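Local coordinates for sporozoite surface protein 2 (Plasmodium vivax, PDB 4HQO), which acts as a sporozoite surface receptor for gliding motility, represented here by its adhesive, metal-binding von Willebrand factor A domain and its thrombospondin type 1 domain, at residues A107-V112 and N148-R153; Y141-V146 and R172-C177. The protein carries 4 engineered substitutions. All coordinates share one frame; numbering follows the deposited sequence.

Interaction 1. Residues A107-V112 and N148-R153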
loop_
_atom_site.group_PDB
_atom_site.type_symbol
_atom_site.label_atom_id
_atom_site.label_comp_id
_atom_site.label_asym_id
_atom_site.label_seq_id
_atom_site.Cartn_x
_atom_site.Cartn_y
_atom_site.Cartn_z
ATOM N N ALA A 107 18.560 7.366 2.701
ATOM C CA ALA A 107 18.322 6.313 3.693
ATOM C C ALA A 107 16.838 6.173 4.083
ATOM O O ALA A 107 16.343 5.064 4.276
ATOM C CB ALA A 107 19.206 6.521 4.935
ATOM N N ALA A 108 16.123 7.290 4.177
ATOM C CA ALA A 108 14.691 7.235 4.491
ATOM C C ALA A 108 13.909 6.559 3.359
ATOM O O ALA A 108 13.052 5.705 3.597
ATOM C CB ALA A 108 14.149 8.635 4.755
ATOM N N LEU A 109 14.221 6.943 2.128
ATOM C CA LEU A 109 13.582 6.360 0.952
ATOM C C LEU A 109 13.937 4.880 0.820
ATOM O O LEU A 109 13.124 4.069 0.371
ATOM C CB LEU A 109 13.991 7.123 -0.305
ATOM C CG LEU A 109 13.379 8.508 -0.502
ATOM C CD1 LEU A 109 14.252 9.317 -1.439
ATOM C CD2 LEU A 109 11.955 8.387 -1.060
ATOM N N ASP A 110 15.151 4.532 1.226
ATOM C CA ASP A 110 15.584 3.139 1.229
ATOM C C ASP A 110 14.781 2.272 2.198
ATOM O O ASP A 110 14.657 1.064 1.999
ATOM C CB ASP A 110 17.065 3.028 1.568
ATOM C CG ASP A 110 17.924 2.863 0.342
ATOM O OD1 ASP A 110 17.444 2.249 -0.640
ATOM O OD2 ASP A 110 19.075 3.350 0.362
ATOM N N GLU A 111 14.267 2.876 3.262
ATOM C CA GLU A 111 13.393 2.136 4.170
ATOM C C GLU A 111 12.159 1.636 3.420
ATOM O O GLU A 111 11.706 0.507 3.628
ATOM C CB GLU A 111 12.987 2.987 5.378
ATOM C CG GLU A 111 14.152 3.444 6.250
ATOM C CD GLU A 111 14.785 2.332 7.083
ATOM O OE1 GLU A 111 15.592 2.662 7.977
ATOM O OE2 GLU A 111 14.487 1.141 6.866
ATOM N N VAL A 112 11.638 2.463 2.518
ATOM C CA VAL A 112 10.499 2.044 1.704
ATOM C C VAL A 112 10.868 0.888 0.800
ATOM O O VAL A 112 10.098 -0.068 0.681
ATOM C CB VAL A 112 9.920 3.194 0.867
ATOM C CG1 VAL A 112 8.637 2.739 0.171
ATOM C CG2 VAL A 112 9.628 4.384 1.763
ATOM N N ASN A 148 13.720 7.046 -8.076
ATOM C CA ASN A 148 13.471 6.494 -9.389
ATOM C C ASN A 148 13.236 4.985 -9.341
ATOM O O ASN A 148 12.367 4.478 -10.033
ATOM C CB ASN A 148 14.614 6.844 -10.346
ATOM C CG ASN A 148 14.451 8.216 -10.967
ATOM O OD1 ASN A 148 13.353 8.772 -10.992
ATOM N ND2 ASN A 148 15.548 8.772 -11.475
ATOM N N LYS A 149 14.006 4.274 -8.523
ATOM C CA LYS A 149 13.808 2.839 -8.354
ATOM C C LYS A 149 12.431 2.542 -7.756
ATOM O O LYS A 149 11.778 1.581 -8.135
ATOM C CB LYS A 149 14.900 2.239 -7.471
ATOM C CG LYS A 149 16.252 2.125 -8.152
ATOM C CD LYS A 149 17.285 1.532 -7.217
ATOM C CE LYS A 149 18.626 1.341 -7.919
ATOM N NZ LYS A 149 19.666 0.841 -6.977
ATOM N N LEU A 150 11.999 3.369 -6.816
ATOM C CA LEU A 150 10.687 3.200 -6.209
ATOM C C LEU A 150 9.563 3.340 -7.255
ATOM O O LEU A 150 8.654 2.511 -7.324
ATOM C CB LEU A 150 10.510 4.191 -5.063
ATOM C CG LEU A 150 11.269 3.837 -3.776
ATOM C CD1 LEU A 150 11.292 5.006 -2.828
ATOM C CD2 LEU A 150 10.638 2.646 -3.082
ATOM N N LYS A 151 9.655 4.379 -8.079
ATOM C CA LYS A 151 8.678 4.630 -9.124
ATOM C C LYS A 151 8.601 3.481 -10.114
ATOM O O LYS A 151 7.515 3.144 -10.589
ATOM C CB LYS A 151 9.004 5.940 -9.843
ATOM C CG LYS A 151 8.955 7.158 -8.899
ATOM C CD LYS A 151 9.167 8.453 -9.672
ATOM C CE LYS A 151 9.303 9.655 -8.751
ATOM N NZ LYS A 151 9.412 10.923 -9.544
ATOM N N GLN A 152 9.751 2.873 -10.406
ATOM C CA GLN A 152 9.819 1.745 -11.329
ATOM C C GLN A 152 9.110 0.517 -10.777
ATOM O O GLN A 152 8.772 -0.400 -11.523
ATOM C CB GLN A 152 11.274 1.389 -11.660
ATOM C CG GLN A 152 11.886 2.219 -12.776
ATOM C CD GLN A 152 13.373 1.947 -12.961
ATOM O OE1 GLN A 152 14.006 1.275 -12.140
ATOM N NE2 GLN A 152 13.938 2.470 -14.045
ATOM N N ARG A 153 8.902 0.494 -9.466
ATOM C CA ARG A 153 8.199 -0.612 -8.829
ATOM C C ARG A 153 6.761 -0.224 -8.524
ATOM O O ARG A 153 6.166 -0.773 -7.602
ATOM C CB ARG A 153 8.881 -0.995 -7.513
ATOM C CG ARG A 153 10.359 -1.253 -7.616
ATOM C CD ARG A 153 10.944 -1.471 -6.233
ATOM N NE ARG A 153 10.698 -2.831 -5.768
ATOM C CZ ARG A 153 11.391 -3.427 -4.807
ATOM N NH1 ARG A 153 12.373 -2.779 -4.194
ATOM N NH2 ARG A 153 11.100 -4.671 -4.459
#

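Interaction 2. Residues Y141-V146 and R172-C177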
loop_
_atom_site.group_PDB
_atom_site.type_symbol
_atom_site.label_atom_id
_atom_site.label_comp_id
_atom_site.label_asym_id
_atom_site.label_seq_id
_atom_site.Cartn_x
_atom_site.Cartn_y
_atom_site.Cartn_z
ATOM N N TYR A 141 22.302 12.820 -6.253
ATOM C CA TYR A 141 22.069 11.721 -7.178
ATOM C C TYR A 141 21.526 10.501 -6.454
ATOM O O TYR A 141 20.612 9.863 -6.945
ATOM C CB TYR A 141 23.311 11.347 -7.984
ATOM C CG TYR A 141 23.005 10.242 -8.971
ATOM C CD1 TYR A 141 22.317 10.508 -10.151
ATOM C CD2 TYR A 141 23.354 8.926 -8.701
ATOM C CE1 TYR A 141 22.016 9.495 -11.048
ATOM C CE2 TYR A 141 23.051 7.905 -9.590
ATOM C CZ TYR A 141 22.392 8.196 -10.767
ATOM O OH TYR A 141 22.105 7.183 -11.660
ATOM N N ARG A 142 22.077 10.191 -5.284
ATOM C CA ARG A 142 21.646 9.009 -4.543
ATOM C C ARG A 142 20.167 9.066 -4.183
ATOM O O ARG A 142 19.483 8.044 -4.222
ATOM C CB ARG A 142 22.507 8.771 -3.296
ATOM C CG ARG A 142 23.944 8.351 -3.622
ATOM C CD ARG A 142 24.635 7.701 -2.432
ATOM N NE ARG A 142 23.925 6.511 -1.976
ATOM C CZ ARG A 142 24.459 5.558 -1.221
ATOM N NH1 ARG A 142 25.722 5.646 -0.825
ATOM N NH2 ARG A 142 23.726 4.514 -0.859
ATOM N N ALA A 143 19.677 10.259 -3.850
ATOM C CA ALA A 143 18.263 10.436 -3.536
ATOM C C ALA A 143 17.388 10.303 -4.786
ATOM O O ALA A 143 16.331 9.672 -4.743
ATOM C CB ALA A 143 18.014 11.786 -2.825
ATOM N N LEU A 144 17.829 10.884 -5.899
ATOM C CA LEU A 144 17.095 10.755 -7.158
ATOM C C LEU A 144 17.047 9.300 -7.617
ATOM O O LEU A 144 16.052 8.836 -8.175
ATOM C CB LEU A 144 17.749 11.601 -8.259
ATOM C CG LEU A 144 17.678 13.128 -8.161
ATOM C CD1 LEU A 144 18.408 13.764 -9.322
ATOM C CD2 LEU A 144 16.235 13.602 -8.134
ATOM N N GLU A 145 18.140 8.590 -7.381
ATOM C CA GLU A 145 18.298 7.226 -7.856
ATOM C C GLU A 145 17.322 6.290 -7.154
ATOM O O GLU A 145 16.653 5.480 -7.796
ATOM C CB GLU A 145 19.731 6.752 -7.615
ATOM C CG GLU A 145 20.014 5.347 -8.118
ATOM C CD GLU A 145 21.379 4.841 -7.670
ATOM O OE1 GLU A 145 21.790 5.133 -6.522
ATOM O OE2 GLU A 145 22.043 4.164 -8.463
ATOM N N VAL A 146 17.239 6.397 -5.833
ATOM C CA VAL A 146 16.333 5.533 -5.089
ATOM C C VAL A 146 14.866 5.901 -5.336
ATOM O O VAL A 146 14.009 5.019 -5.414
ATOM C CB VAL A 146 16.647 5.499 -3.576
ATOM C CG1 VAL A 146 16.519 6.880 -2.966
ATOM C CG2 VAL A 146 15.720 4.524 -2.868
ATOM N N ARG A 172 11.124 19.497 -7.402
ATOM C CA ARG A 172 10.380 19.241 -8.624
ATOM C C ARG A 172 11.030 18.104 -9.401
ATOM O O ARG A 172 10.346 17.278 -10.009
ATOM C CB ARG A 172 10.315 20.495 -9.504
ATOM C CG ARG A 172 9.383 21.590 -8.992
ATOM C CD ARG A 172 9.332 22.777 -9.949
ATOM N NE ARG A 172 8.126 22.760 -10.774
ATOM C CZ ARG A 172 8.093 22.411 -12.057
ATOM N NH1 ARG A 172 9.206 22.054 -12.685
ATOM N NH2 ARG A 172 6.943 22.426 -12.716
ATOM N N LEU A 173 12.356 18.065 -9.377
ATOM C CA LEU A 173 13.087 17.038 -10.101
ATOM C C LEU A 173 12.790 15.664 -9.505
ATOM O O LEU A 173 12.411 14.746 -10.214
ATOM C CB LEU A 173 14.590 17.332 -10.092
ATOM C CG LEU A 173 15.458 16.410 -10.942
ATOM C CD1 LEU A 173 15.020 16.455 -12.396
ATOM C CD2 LEU A 173 16.921 16.816 -10.805
ATOM N N ILE A 174 12.922 15.530 -8.195
ATOM C CA ILE A 174 12.674 14.237 -7.572
ATOM C C ILE A 174 11.191 13.844 -7.660
ATOM O O ILE A 174 10.857 12.663 -7.681
ATOM C CB ILE A 174 13.211 14.171 -6.118
ATOM C CG1 ILE A 174 13.335 12.715 -5.661
ATOM C CG2 ILE A 174 12.323 14.986 -5.139
ATOM C CD1 ILE A 174 14.111 12.541 -4.365
ATOM N N ALA A 175 10.308 14.833 -7.748
ATOM C CA ALA A 175 8.872 14.559 -7.866
ATOM C C ALA A 175 8.496 14.134 -9.287
ATOM O O ALA A 175 7.445 13.536 -9.514
ATOM C CB ALA A 175 8.060 15.773 -7.451
ATOM N N GLY A 176 9.358 14.447 -10.244
ATOM C CA GLY A 176 9.097 14.088 -11.622
ATOM C C GLY A 176 8.286 15.134 -12.360
ATOM O O GLY A 176 7.618 14.823 -13.339
ATOM N N CYS A 177 8.334 16.378 -11.893
ATOM C CA CYS A 177 7.666 17.466 -12.598
ATOM C C CYS A 177 8.409 17.729 -13.901
ATOM O O CYS A 177 9.630 17.619 -13.952
ATOM C CB CYS A 177 7.637 18.740 -11.740
ATOM S SG CYS A 177 6.771 18.573 -10.135
#

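Interaction 1. Residues A107-V112 and N148-R153
Two neighbouring helices of the von Willebrand factor A domain meet here, where Leu-150 of helix 140-152 packs against Leu-109 and Val-112 of helix 105-117. The contact is buried and formed almost entirely by aliphatic groups, with no hydrogen bond between the segments. Leu-150 carries it from one side, and its two methyl groups divide the work. CD1 goes to Leu-109, lying 3.9 Å from its CD2 and 3.8 Å from its carbonyl O. CD2 goes to Val-112, 3.8 Å from CG1 and 4.1 Å from CB. The fork of Leu-150 therefore covers two positions three residues apart, that is, close to one helical turn. The side chains of Leu-150 and Val-112 run at about a right angle to each other, while Leu-109 meets Leu-150 at a slant. In Val-112, CG1 stands anti to the backbone N (chi1 -173°), and this branch takes the closest methyl contact with Leu-150. The nearest CA atoms, those of Val-112 and Leu-150, are 8.0 Å apart. Beneath the pair, Leu-109 touches Leu-24 and Val-112 touches Tyr-22, both on strand 19-26. Leu-150 also reaches Gln-113 and Leu-116 further along helix 105-117. Polar bonds lie beside this apolar patch: Arg-153 NH1 is hydrogen-bonded to Gln-113 OE1 and Asn-117 OD1, so Arg-153 is tied to the same partner helix. The bound metals are not part of the contact. The sodium ion is about 8 Å from the side chain of Val-112 and the magnesium ion about 13 Å from that of Leu-109. Adjacent helices joined by aliphatic side chains over a largely parallel central sheet are typical of the Rossmann-like von Willebrand factor A fold.

Interaction 2. Residues Y141-V146 and R172-C177
Leu-144 meets Leu-173 and Ile-174 through aliphatic groups, with no flat group between them; the guanidinium of Arg-172, in the second segment, has Cys-177 CB over the centre of one face, 3.7 Å above its plane. Leu-144 is the main side chain of the contact. Its CD1 lies 3.7 Å from Leu-173 CD2, the two side chains crossing at about a right angle. Its CD2 meets the base of the Ile-174 side chain, 3.7 Å from both CA and CB. Ile-174 answers by extending past Leu-144: CG1 is anti to the backbone N (chi1 -162°), and CD1 ends 3.6 Å from Ala-143 O. Just beyond, the chain leaves the helix in a Schellman motif. Gly-176 supplies the positive phi (88°). Cys-177 N bonds back to Arg-172 O at 2.9 Å, and Gly-176 N to Leu-173 O at 3.1 Å. Cys-177 then forms a disulfide with Cys-184. Phe-170, earlier on helix 168-175, touches both Ala-143 and Leu-144. Helix 140-152 thus lies between helix 105-117, reached by Ala-143 and Val-146, and helix 168-175, whose Ile-174 also packs on Val-159 of strand 156-161.

Both interactions use helix 140-152, and their centres are about 10 Å apart. Interaction 1 joins its last turns to helix 105-117, and all its touching residues are buried. Interaction 2 joins its earlier turns to helix 168-175; it is only partly buried and includes the exposed Leu-173. Both are aliphatic packing without hydrogen bonds across the segments. Polar chemistry appears between them instead: Lys-151 NZ lies 2.9 Å from Ile-174 O, a probable hydrogen bond that ties Lys-151 of helix 140-152 to the last turn of helix 168-175. Val-146 also packs on Asp-110. Together the contacts join three helices of one von Willebrand factor A domain.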